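Local coordinates for putative thiol-disulfide isomerase or thioredoxin (Salmonella enterica subsp. enterica serovar Typhimurium, PDB 3L9V), which probably catalyses thiol-disulfide exchange, as a DsbA-like oxidoreductase of the thioredoxin superfamily that would help proteins gain their disulfide bonds, at residues 65-76 against 126-135; 77-87 against 103-113. All coordinates share one frame; numbering follows the deposited sequence.

Contact 1: residues 65-76 against 126-135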
loop_
_atom_site.group_PDB
_atom_site.type_symbol
_atom_site.label_atom_id
_atom_site.label_comp_id
_atom_site.label_asym_id
_atom_site.label_seq_id
_atom_site.Cartn_x
_atom_site.Cartn_y
_atom_site.Cartn_z
ATOM N N HIS A 65 11.612 7.643 -1.684
ATOM C CA HIS A 65 12.089 6.733 -2.711
ATOM C C HIS A 65 12.727 5.511 -2.108
ATOM O O HIS A 65 12.673 4.436 -2.697
ATOM C CB HIS A 65 13.076 7.436 -3.643
ATOM C CG HIS A 65 12.432 8.416 -4.569
ATOM N ND1 HIS A 65 11.954 8.054 -5.813
ATOM C CD2 HIS A 65 12.182 9.740 -4.437
ATOM C CE1 HIS A 65 11.453 9.119 -6.411
ATOM N NE2 HIS A 65 11.582 10.157 -5.598
ATOM N N GLU A 66 13.339 5.683 -0.937
ATOM C CA GLU A 66 13.997 4.574 -0.245
ATOM C C GLU A 66 12.972 3.565 0.278
ATOM O O GLU A 66 13.179 2.352 0.211
ATOM C CB GLU A 66 14.842 5.104 0.928
ATOM C CG GLU A 66 16.136 5.781 0.519
ATOM C CD GLU A 66 15.990 7.293 0.301
ATOM O OE1 GLU A 66 14.847 7.813 0.211
ATOM O OE2 GLU A 66 17.035 7.961 0.199
ATOM N N LEU A 67 11.871 4.073 0.824
ATOM C CA LEU A 67 10.775 3.218 1.251
ATOM C C LEU A 67 10.169 2.454 0.053
ATOM O O LEU A 67 9.957 1.262 0.136
ATOM C CB LEU A 67 9.727 4.049 2.000
ATOM C CG LEU A 67 10.300 4.513 3.371
ATOM C CD1 LEU A 67 9.433 5.578 3.970
ATOM C CD2 LEU A 67 10.409 3.325 4.331
ATOM N N THR A 68 9.905 3.146 -1.055
ATOM C CA THR A 68 9.378 2.477 -2.249
ATOM C C THR A 68 10.270 1.303 -2.699
ATOM O O THR A 68 9.775 0.257 -3.070
ATOM C CB THR A 68 9.174 3.476 -3.426
ATOM O OG1 THR A 68 8.144 4.415 -3.087
ATOM C CG2 THR A 68 8.785 2.742 -4.782
ATOM N N ARG A 69 11.577 1.492 -2.655
ATOM C CA ARG A 69 12.525 0.442 -3.037
ATOM C C ARG A 69 12.516 -0.641 -1.982
ATOM O O ARG A 69 12.563 -1.812 -2.311
ATOM C CB ARG A 69 13.938 1.020 -3.231
ATOM C CG ARG A 69 15.039 -0.016 -3.646
ATOM C CD ARG A 69 16.299 0.702 -4.158
ATOM N NE ARG A 69 16.105 1.238 -5.496
ATOM C CZ ARG A 69 16.253 0.528 -6.614
ATOM N NH1 ARG A 69 16.632 -0.741 -6.549
ATOM N NH2 ARG A 69 16.029 1.090 -7.796
ATOM N N ALA A 70 12.422 -0.250 -0.711
ATOM C CA ALA A 70 12.354 -1.219 0.371
ATOM C C ALA A 70 11.095 -2.068 0.225
ATOM O O ALA A 70 11.137 -3.294 0.389
ATOM C CB ALA A 70 12.382 -0.515 1.729
ATOM N N TRP A 71 9.980 -1.411 -0.120
ATOM C CA TRP A 71 8.732 -2.123 -0.378
ATOM C C TRP A 71 8.826 -3.044 -1.610
ATOM O O TRP A 71 8.285 -4.137 -1.627
ATOM C CB TRP A 71 7.599 -1.108 -0.588
ATOM C CG TRP A 71 6.259 -1.745 -0.637
ATOM C CD1 TRP A 71 5.457 -1.892 -1.748
ATOM C CD2 TRP A 71 5.536 -2.323 0.464
ATOM N NE1 TRP A 71 4.292 -2.549 -1.397
ATOM C CE2 TRP A 71 4.308 -2.807 -0.050
ATOM C CE3 TRP A 71 5.816 -2.495 1.830
ATOM C CZ2 TRP A 71 3.347 -3.430 0.760
ATOM C CZ3 TRP A 71 4.877 -3.120 2.629
ATOM C CH2 TRP A 71 3.647 -3.580 2.095
ATOM N N ALA A 72 9.465 -2.553 -2.656
ATOM C CA ALA A 72 9.729 -3.379 -3.833
ATOM C C ALA A 72 10.452 -4.661 -3.383
ATOM O O ALA A 72 10.165 -5.756 -3.856
ATOM C CB ALA A 72 10.571 -2.579 -4.838
ATOM N N LEU A 73 11.364 -4.529 -2.423
ATOM C CA LEU A 73 12.133 -5.688 -1.964
ATOM C C LEU A 73 11.220 -6.636 -1.201
ATOM O O LEU A 73 11.191 -7.847 -1.465
ATOM C CB LEU A 73 13.349 -5.253 -1.109
ATOM C CG LEU A 73 14.173 -6.428 -0.586
ATOM C CD1 LEU A 73 14.740 -7.274 -1.746
ATOM C CD2 LEU A 73 15.289 -5.900 0.330
ATOM N N ALA A 74 10.457 -6.077 -0.261
ATOM C CA ALA A 74 9.399 -6.815 0.413
ATOM C C ALA A 74 8.506 -7.603 -0.570
ATOM O O ALA A 74 8.220 -8.773 -0.361
ATOM C CB ALA A 74 8.521 -5.855 1.222
HETATM N N MSE A 75 8.015 -6.939 -1.607
HETATM C CA MSE A 75 7.169 -7.626 -2.587
HETATM C C MSE A 75 7.936 -8.789 -3.254
HETATM O O MSE A 75 7.463 -9.920 -3.293
HETATM C CB MSE A 75 6.652 -6.639 -3.650
HETATM C CG MSE A 75 5.838 -5.427 -3.113
HETATM SE SE MSE A 75 5.380 -4.148 -4.574
HETATM C CE MSE A 75 3.830 -5.169 -5.094
ATOM N N VAL A 76 9.130 -8.521 -3.761
ATOM C CA VAL A 76 9.921 -9.602 -4.352
ATOM C C VAL A 76 10.064 -10.788 -3.380
ATOM O O VAL A 76 9.951 -11.939 -3.795
ATOM C CB VAL A 76 11.291 -9.104 -4.817
ATOM C CG1 VAL A 76 12.200 -10.289 -5.208
ATOM C CG2 VAL A 76 11.120 -8.146 -5.998
ATOM N N ALA A 126 15.574 -7.652 -10.022
ATOM C CA ALA A 126 14.189 -7.931 -9.656
ATOM C C ALA A 126 13.558 -6.806 -8.812
ATOM O O ALA A 126 12.373 -6.505 -8.952
ATOM C CB ALA A 126 14.081 -9.260 -8.942
ATOM N N VAL A 127 14.353 -6.191 -7.940
ATOM C CA VAL A 127 13.872 -5.068 -7.141
ATOM C C VAL A 127 13.800 -3.835 -8.011
ATOM O O VAL A 127 12.862 -3.047 -7.895
ATOM C CB VAL A 127 14.758 -4.810 -5.906
ATOM C CG1 VAL A 127 14.258 -3.597 -5.114
ATOM C CG2 VAL A 127 14.723 -5.994 -5.050
ATOM N N ASN A 128 14.790 -3.669 -8.886
ATOM C CA ASN A 128 14.767 -2.579 -9.847
ATOM C C ASN A 128 13.468 -2.622 -10.645
ATOM O O ASN A 128 12.836 -1.579 -10.851
ATOM C CB ASN A 128 15.951 -2.641 -10.816
ATOM C CG ASN A 128 17.268 -2.263 -10.168
ATOM O OD1 ASN A 128 17.299 -1.635 -9.113
ATOM N ND2 ASN A 128 18.366 -2.642 -10.812
ATOM N N ASP A 129 13.082 -3.826 -11.080
ATOM C CA ASP A 129 11.868 -4.020 -11.866
ATOM C C ASP A 129 10.651 -3.617 -11.043
ATOM O O ASP A 129 9.728 -3.032 -11.564
ATOM C CB ASP A 129 11.681 -5.484 -12.258
ATOM C CG ASP A 129 12.618 -5.933 -13.372
ATOM O OD1 ASP A 129 13.408 -5.112 -13.869
ATOM O OD2 ASP A 129 12.553 -7.121 -13.741
HETATM N N MSE A 130 10.655 -3.958 -9.757
HETATM C CA MSE A 130 9.483 -3.753 -8.915
HETATM C C MSE A 130 9.312 -2.271 -8.542
HETATM O O MSE A 130 8.196 -1.789 -8.334
HETATM C CB MSE A 130 9.543 -4.641 -7.679
HETATM C CG MSE A 130 8.184 -4.981 -7.097
HETATM SE SE MSE A 130 7.091 -6.048 -8.327
HETATM C CE MSE A 130 5.697 -6.552 -7.085
ATOM N N VAL A 131 10.429 -1.563 -8.462
ATOM C CA VAL A 131 10.414 -0.117 -8.312
ATOM C C VAL A 131 9.850 0.484 -9.598
ATOM O O VAL A 131 8.979 1.361 -9.560
ATOM C CB VAL A 131 11.822 0.458 -8.019
ATOM C CG1 VAL A 131 11.790 1.953 -7.997
ATOM C CG2 VAL A 131 12.388 -0.064 -6.669
ATOM N N ALA A 132 10.326 -0.006 -10.745
ATOM C CA ALA A 132 9.799 0.476 -12.017
ATOM C C ALA A 132 8.299 0.285 -12.055
ATOM O O ALA A 132 7.561 1.196 -12.417
ATOM C CB ALA A 132 10.438 -0.249 -13.183
ATOM N N LEU A 133 7.841 -0.905 -11.689
ATOM C CA LEU A 133 6.417 -1.183 -11.745
ATOM C C LEU A 133 5.610 -0.198 -10.876
ATOM O O LEU A 133 4.567 0.313 -11.313
ATOM C CB LEU A 133 6.126 -2.612 -11.316
ATOM C CG LEU A 133 4.630 -2.940 -11.275
ATOM C CD1 LEU A 133 4.023 -3.009 -12.688
ATOM C CD2 LEU A 133 4.370 -4.223 -10.507
ATOM N N GLN A 134 6.085 0.071 -9.657
ATOM C CA GLN A 134 5.337 0.953 -8.749
ATOM C C GLN A 134 5.211 2.354 -9.311
ATOM O O GLN A 134 4.143 2.994 -9.217
ATOM C CB GLN A 134 5.952 0.978 -7.347
ATOM C CG GLN A 134 5.787 -0.364 -6.593
ATOM C CD GLN A 134 6.486 -0.337 -5.235
ATOM O OE1 GLN A 134 5.866 -0.022 -4.216
ATOM N NE2 GLN A 134 7.783 -0.665 -5.223
ATOM N N GLU A 135 6.295 2.826 -9.914
ATOM C CA GLU A 135 6.306 4.163 -10.468
ATOM C C GLU A 135 5.492 4.206 -11.768
ATOM O O GLU A 135 4.832 5.202 -12.055
ATOM C CB GLU A 135 7.736 4.648 -10.691
ATOM C CG GLU A 135 8.613 4.649 -9.426
ATOM C CD GLU A 135 8.226 5.732 -8.400
ATOM O OE1 GLU A 135 7.215 6.437 -8.613
ATOM O OE2 GLU A 135 8.940 5.875 -7.373
HETATM O O HOH W 1 11.549 5.531 -6.893
#
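The methyl group of A72 drops into a hole on helix 125-140 formed by V127, M130, V131 and Q134, its CB lying 3.6 Å from V131 CG2. With so small a residue at the crossing, the two segment axes approach to 8.3 Å. V127 returns the packing as a knob among R69, A72, L73 and V76; its CG2 meets L73 CD1 at 3.5 Å. Q134 is the third knob, and a polar one. Its NE2 donates to T68 O (3.1 Å), tilted from the carbonyl plane, while A72 N reaches the same oxygen from the opposite face as part of the helix. The amide's OE1 stands at the edge of the W71 indole, 3.1 Å from CD1, and accepts from H56 N; W71 NE1 in turn is bound to K54 O. Both side chains thus tie the helix pair to strand 52-56 of the thioredoxin sheet, helix 64-77 belonging to the helical insertion that marks DsbA-like proteins and helix 125-140 returning the chain to the sheet. Toward solvent, with H65 exposed and R69 and E135 partly so, the contacts turn polar. R69, bent at chi3 (-75°), lays one guanidinium face over V131 CG2 and sends NH1 to N128 OD1 (2.8 Å) in the guanidinium plane, with NH2 adding a weak bond to the same oxygen; NH1 also bonds I122 O. Farther along, H65 ND1 and E135 OE2 are 4.0 Å apart and share a water, which donates to the carboxylate at 2.7 Å. E135 OE2 also pairs with S58 OG, a hydroxyl that bonds T68 OG1 as well.

Contact 2: residues 77-87 against 103-113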
loop_
_atom_site.group_PDB
_atom_site.type_symbol
_atom_site.label_atom_id
_atom_site.label_comp_id
_atom_site.label_asym_id
_atom_site.label_seq_id
_atom_site.Cartn_x
_atom_site.Cartn_y
_atom_site.Cartn_z
HETATM N N MSE A 77 10.263 -10.496 -2.091
HETATM C CA MSE A 77 10.532 -11.527 -1.083
HETATM C C MSE A 77 9.268 -12.087 -0.450
HETATM O O MSE A 77 9.338 -13.002 0.355
HETATM C CB MSE A 77 11.438 -10.994 0.044
HETATM C CG MSE A 77 12.864 -10.701 -0.357
HETATM SE SE MSE A 77 13.880 -9.842 1.108
HETATM C CE MSE A 77 13.601 -11.121 2.532
ATOM N N LYS A 78 8.110 -11.547 -0.815
ATOM C CA LYS A 78 6.850 -12.028 -0.246
ATOM C C LYS A 78 6.788 -11.783 1.240
ATOM O O LYS A 78 6.278 -12.620 2.001
ATOM C CB LYS A 78 6.667 -13.522 -0.537
ATOM C CG LYS A 78 6.613 -13.807 -2.036
ATOM C CD LYS A 78 6.436 -15.286 -2.344
ATOM C CE LYS A 78 6.408 -15.508 -3.854
ATOM N NZ LYS A 78 6.502 -16.949 -4.223
ATOM N N GLU A 79 7.303 -10.625 1.642
ATOM C CA GLU A 79 7.377 -10.248 3.046
ATOM C C GLU A 79 6.607 -8.948 3.321
ATOM O O GLU A 79 6.893 -8.241 4.285
ATOM C CB GLU A 79 8.843 -10.056 3.460
ATOM C CG GLU A 79 9.702 -11.317 3.338
ATOM C CD GLU A 79 9.598 -12.192 4.563
ATOM O OE1 GLU A 79 8.493 -12.272 5.157
ATOM O OE2 GLU A 79 10.627 -12.788 4.950
ATOM N N THR A 80 5.633 -8.622 2.488
ATOM C CA THR A 80 4.910 -7.352 2.715
ATOM C C THR A 80 4.190 -7.301 4.066
ATOM O O THR A 80 4.202 -6.270 4.740
ATOM C CB THR A 80 3.916 -7.046 1.602
ATOM O OG1 THR A 80 3.006 -8.132 1.497
ATOM C CG2 THR A 80 4.639 -6.852 0.282
ATOM N N ASP A 81 3.609 -8.413 4.497
ATOM C CA ASP A 81 2.941 -8.431 5.802
ATOM C C ASP A 81 3.829 -7.940 6.964
ATOM O O ASP A 81 3.475 -6.977 7.641
ATOM C CB ASP A 81 2.290 -9.797 6.102
ATOM C CG ASP A 81 3.284 -10.975 6.076
ATOM O OD1 ASP A 81 2.826 -12.123 6.268
ATOM O OD2 ASP A 81 4.499 -10.781 5.868
ATOM N N VAL A 82 4.984 -8.570 7.196
ATOM C CA VAL A 82 5.841 -8.123 8.303
ATOM C C VAL A 82 6.448 -6.756 8.035
ATOM O O VAL A 82 6.637 -5.950 8.948
ATOM C CB VAL A 82 6.968 -9.143 8.637
ATOM C CG1 VAL A 82 6.373 -10.440 9.086
ATOM C CG2 VAL A 82 7.880 -9.368 7.422
ATOM N N ILE A 83 6.766 -6.485 6.774
ATOM C CA ILE A 83 7.388 -5.201 6.443
ATOM C C ILE A 83 6.407 -4.041 6.682
ATOM O O ILE A 83 6.797 -2.972 7.143
ATOM C CB ILE A 83 7.915 -5.196 4.998
ATOM C CG1 ILE A 83 9.131 -6.130 4.900
ATOM C CG2 ILE A 83 8.310 -3.810 4.569
ATOM C CD1 ILE A 83 10.225 -5.746 5.915
ATOM N N GLU A 84 5.127 -4.258 6.393
ATOM C CA GLU A 84 4.156 -3.166 6.490
ATOM C C GLU A 84 3.992 -2.750 7.953
ATOM O O GLU A 84 4.044 -1.575 8.286
ATOM C CB GLU A 84 2.805 -3.573 5.882
ATOM C CG GLU A 84 1.843 -2.405 5.757
ATOM C CD GLU A 84 0.532 -2.770 5.043
ATOM O OE1 GLU A 84 0.313 -3.951 4.699
ATOM O OE2 GLU A 84 -0.285 -1.857 4.832
ATOM N N LYS A 85 3.804 -3.747 8.802
ATOM C CA LYS A 85 3.703 -3.569 10.234
ATOM C C LYS A 85 4.971 -2.921 10.773
ATOM O O LYS A 85 4.905 -1.979 11.560
ATOM C CB LYS A 85 3.472 -4.928 10.898
ATOM C CG LYS A 85 2.935 -4.823 12.311
ATOM C CD LYS A 85 2.358 -6.139 12.816
ATOM N NZ LYS A 85 1.579 -7.320 14.902
ATOM N N ALA A 86 6.129 -3.399 10.322
ATOM C CA ALA A 86 7.400 -2.857 10.818
ATOM C C ALA A 86 7.635 -1.376 10.480
ATOM O O ALA A 86 8.083 -0.603 11.340
ATOM C CB ALA A 86 8.578 -3.705 10.340
ATOM N N PHE A 87 7.343 -0.974 9.241
ATOM C CA PHE A 87 7.591 0.406 8.837
ATOM C C PHE A 87 6.571 1.417 9.399
ATOM O O PHE A 87 6.906 2.586 9.618
ATOM C CB PHE A 87 7.715 0.527 7.324
ATOM C CG PHE A 87 9.078 0.130 6.792
ATOM C CD1 PHE A 87 10.223 0.758 7.237
ATOM C CD2 PHE A 87 9.201 -0.847 5.831
ATOM C CE1 PHE A 87 11.471 0.405 6.733
ATOM C CE2 PHE A 87 10.445 -1.215 5.338
ATOM C CZ PHE A 87 11.576 -0.598 5.791
ATOM N N VAL A 103 15.963 2.700 7.348
ATOM C CA VAL A 103 15.116 1.867 6.471
ATOM C C VAL A 103 15.639 0.433 6.428
ATOM O O VAL A 103 14.898 -0.507 6.674
ATOM C CB VAL A 103 15.056 2.432 5.039
ATOM C CG1 VAL A 103 14.338 1.466 4.090
ATOM C CG2 VAL A 103 14.359 3.779 5.064
ATOM N N ARG A 104 16.931 0.288 6.149
ATOM C CA ARG A 104 17.558 -1.031 6.085
ATOM C C ARG A 104 17.515 -1.755 7.431
ATOM O O ARG A 104 17.294 -2.962 7.511
ATOM C CB ARG A 104 19.012 -0.912 5.590
ATOM C CG ARG A 104 19.883 -2.155 5.901
ATOM C CD ARG A 104 21.253 -2.036 5.280
ATOM N NE ARG A 104 21.985 -0.952 5.912
ATOM C CZ ARG A 104 22.996 -0.310 5.353
ATOM N NH1 ARG A 104 23.418 -0.663 4.143
ATOM N NH2 ARG A 104 23.578 0.686 6.009
ATOM N N ARG A 105 17.753 -1.008 8.497
ATOM C CA ARG A 105 17.747 -1.580 9.836
ATOM C C ARG A 105 16.377 -2.158 10.181
ATOM O O ARG A 105 16.268 -3.296 10.642
ATOM C CB ARG A 105 18.208 -0.520 10.856
ATOM C CG ARG A 105 18.354 -1.012 12.280
ATOM C CD ARG A 105 18.797 0.127 13.206
ATOM N NE ARG A 105 18.040 1.365 12.995
ATOM C CZ ARG A 105 16.801 1.579 13.435
ATOM N NH1 ARG A 105 16.151 0.640 14.112
ATOM N NH2 ARG A 105 16.202 2.733 13.186
ATOM N N VAL A 106 15.314 -1.395 9.929
ATOM C CA VAL A 106 13.976 -1.908 10.211
ATOM C C VAL A 106 13.643 -3.109 9.294
ATOM O O VAL A 106 12.956 -4.038 9.709
ATOM C CB VAL A 106 12.894 -0.812 10.025
ATOM C CG1 VAL A 106 11.505 -1.435 10.023
ATOM C CG2 VAL A 106 13.025 0.291 11.101
ATOM N N PHE A 107 14.099 -3.087 8.043
ATOM C CA PHE A 107 13.760 -4.183 7.127
ATOM C C PHE A 107 14.427 -5.466 7.634
ATOM O O PHE A 107 13.789 -6.516 7.729
ATOM C CB PHE A 107 14.224 -3.860 5.702
ATOM C CG PHE A 107 13.707 -4.813 4.652
ATOM C CD1 PHE A 107 14.223 -6.098 4.540
ATOM C CD2 PHE A 107 12.740 -4.405 3.747
ATOM C CE1 PHE A 107 13.765 -6.976 3.561
ATOM C CE2 PHE A 107 12.268 -5.264 2.764
ATOM C CZ PHE A 107 12.770 -6.561 2.670
HETATM N N MSE A 108 15.709 -5.361 7.981
HETATM C CA MSE A 108 16.480 -6.510 8.495
HETATM C C MSE A 108 15.909 -7.070 9.776
HETATM O O MSE A 108 15.838 -8.273 9.956
HETATM C CB MSE A 108 17.937 -6.107 8.755
HETATM C CG MSE A 108 18.714 -5.884 7.491
HETATM SE SE MSE A 108 20.440 -5.144 7.931
HETATM C CE MSE A 108 20.917 -6.531 9.260
ATOM N N SER A 109 15.487 -6.186 10.671
ATOM C CA SER A 109 14.916 -6.624 11.934
ATOM C C SER A 109 13.589 -7.352 11.741
ATOM O O SER A 109 13.272 -8.285 12.458
ATOM C CB SER A 109 14.721 -5.425 12.864
ATOM O OG SER A 109 14.073 -5.826 14.058
ATOM N N ALA A 110 12.806 -6.931 10.763
ATOM C CA ALA A 110 11.488 -7.524 10.556
ATOM C C ALA A 110 11.610 -8.866 9.837
ATOM O O ALA A 110 10.795 -9.782 10.022
ATOM C CB ALA A 110 10.619 -6.573 9.747
ATOM N N THR A 111 12.615 -8.990 8.988
ATOM C CA THR A 111 12.684 -10.196 8.169
ATOM C C THR A 111 13.796 -11.199 8.540
ATOM O O THR A 111 13.706 -12.380 8.200
ATOM C CB THR A 111 12.810 -9.825 6.706
ATOM O OG1 THR A 111 14.062 -9.155 6.509
ATOM C CG2 THR A 111 11.615 -8.892 6.299
ATOM N N GLY A 112 14.823 -10.722 9.232
ATOM C CA GLY A 112 15.959 -11.558 9.581
ATOM C C GLY A 112 16.957 -11.634 8.438
ATOM O O GLY A 112 17.908 -12.404 8.509
ATOM N N ILE A 113 16.746 -10.857 7.374
ATOM C CA ILE A 113 17.693 -10.872 6.262
ATOM C C ILE A 113 19.020 -10.303 6.777
ATOM O O ILE A 113 19.029 -9.481 7.690
ATOM C CB ILE A 113 17.173 -10.102 5.005
ATOM C CG1 ILE A 113 17.987 -10.452 3.763
ATOM C CG2 ILE A 113 17.225 -8.593 5.176
ATOM C CD1 ILE A 113 17.639 -9.570 2.540
#
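I83 turns CG1 anti to its own carbonyl carbon (chi1 -70°) and bends again at chi2, while F107 swings its ring anti to the backbone N (chi1 -170°); together these torsions carry I83 CD1 over one face of the phenyl group. This CH-pi contact measures 3.8 Å from CD1 to the ring centroid, 19° off the normal. The selenium of M77 approaches the same ring in its plane, 3.8 Å from F107 CE1, a Met-aromatic contact made at the edge. The I83 CD1 methyl also presses against T111 CG2 at 3.5 Å, tighter than usual carbon contact. Helices 80-93 and 100-111 are neighbours in the helical domain inserted into the thioredoxin fold of DsbA-like proteins. Where they face each other, A86 CB and A110 CB meet at 3.6 Å. Farther along, F87 receives V106 CG1 over one ring face while its CZ edge points at V103 O (3.4 Å). No hydrogen bond joins the two segments. T111 instead spends its hydroxyl within its own helix end, donating to F107 O and accepting from I113 N in an ST turn, just where G112 takes up positive phi.

In the fold
Contact 2 is nested along the chain inside the loop closed by contact 1. Helix 64-77 is common ground: it packs on helix 125-140 in contact 1, and its A70, L73 and A74 lie against V103, F107 and I83 of contact 2, respectively. The K78 Schellman turn leads into helix 80-93, with A74 O probably accepting from E79 N. Each is partly buried, but contact 1 runs from buried residues out to exposed H65, V76 and A126, whereas no touching residue of contact 2 is fully exposed. Contact 1, next to strand 52-56, mixes apolar knobs with amide and guanidinium hydrogen bonds; contact 2 has no hydrogen bond between its segments and relies mainly on methyl, selenium and ring contacts.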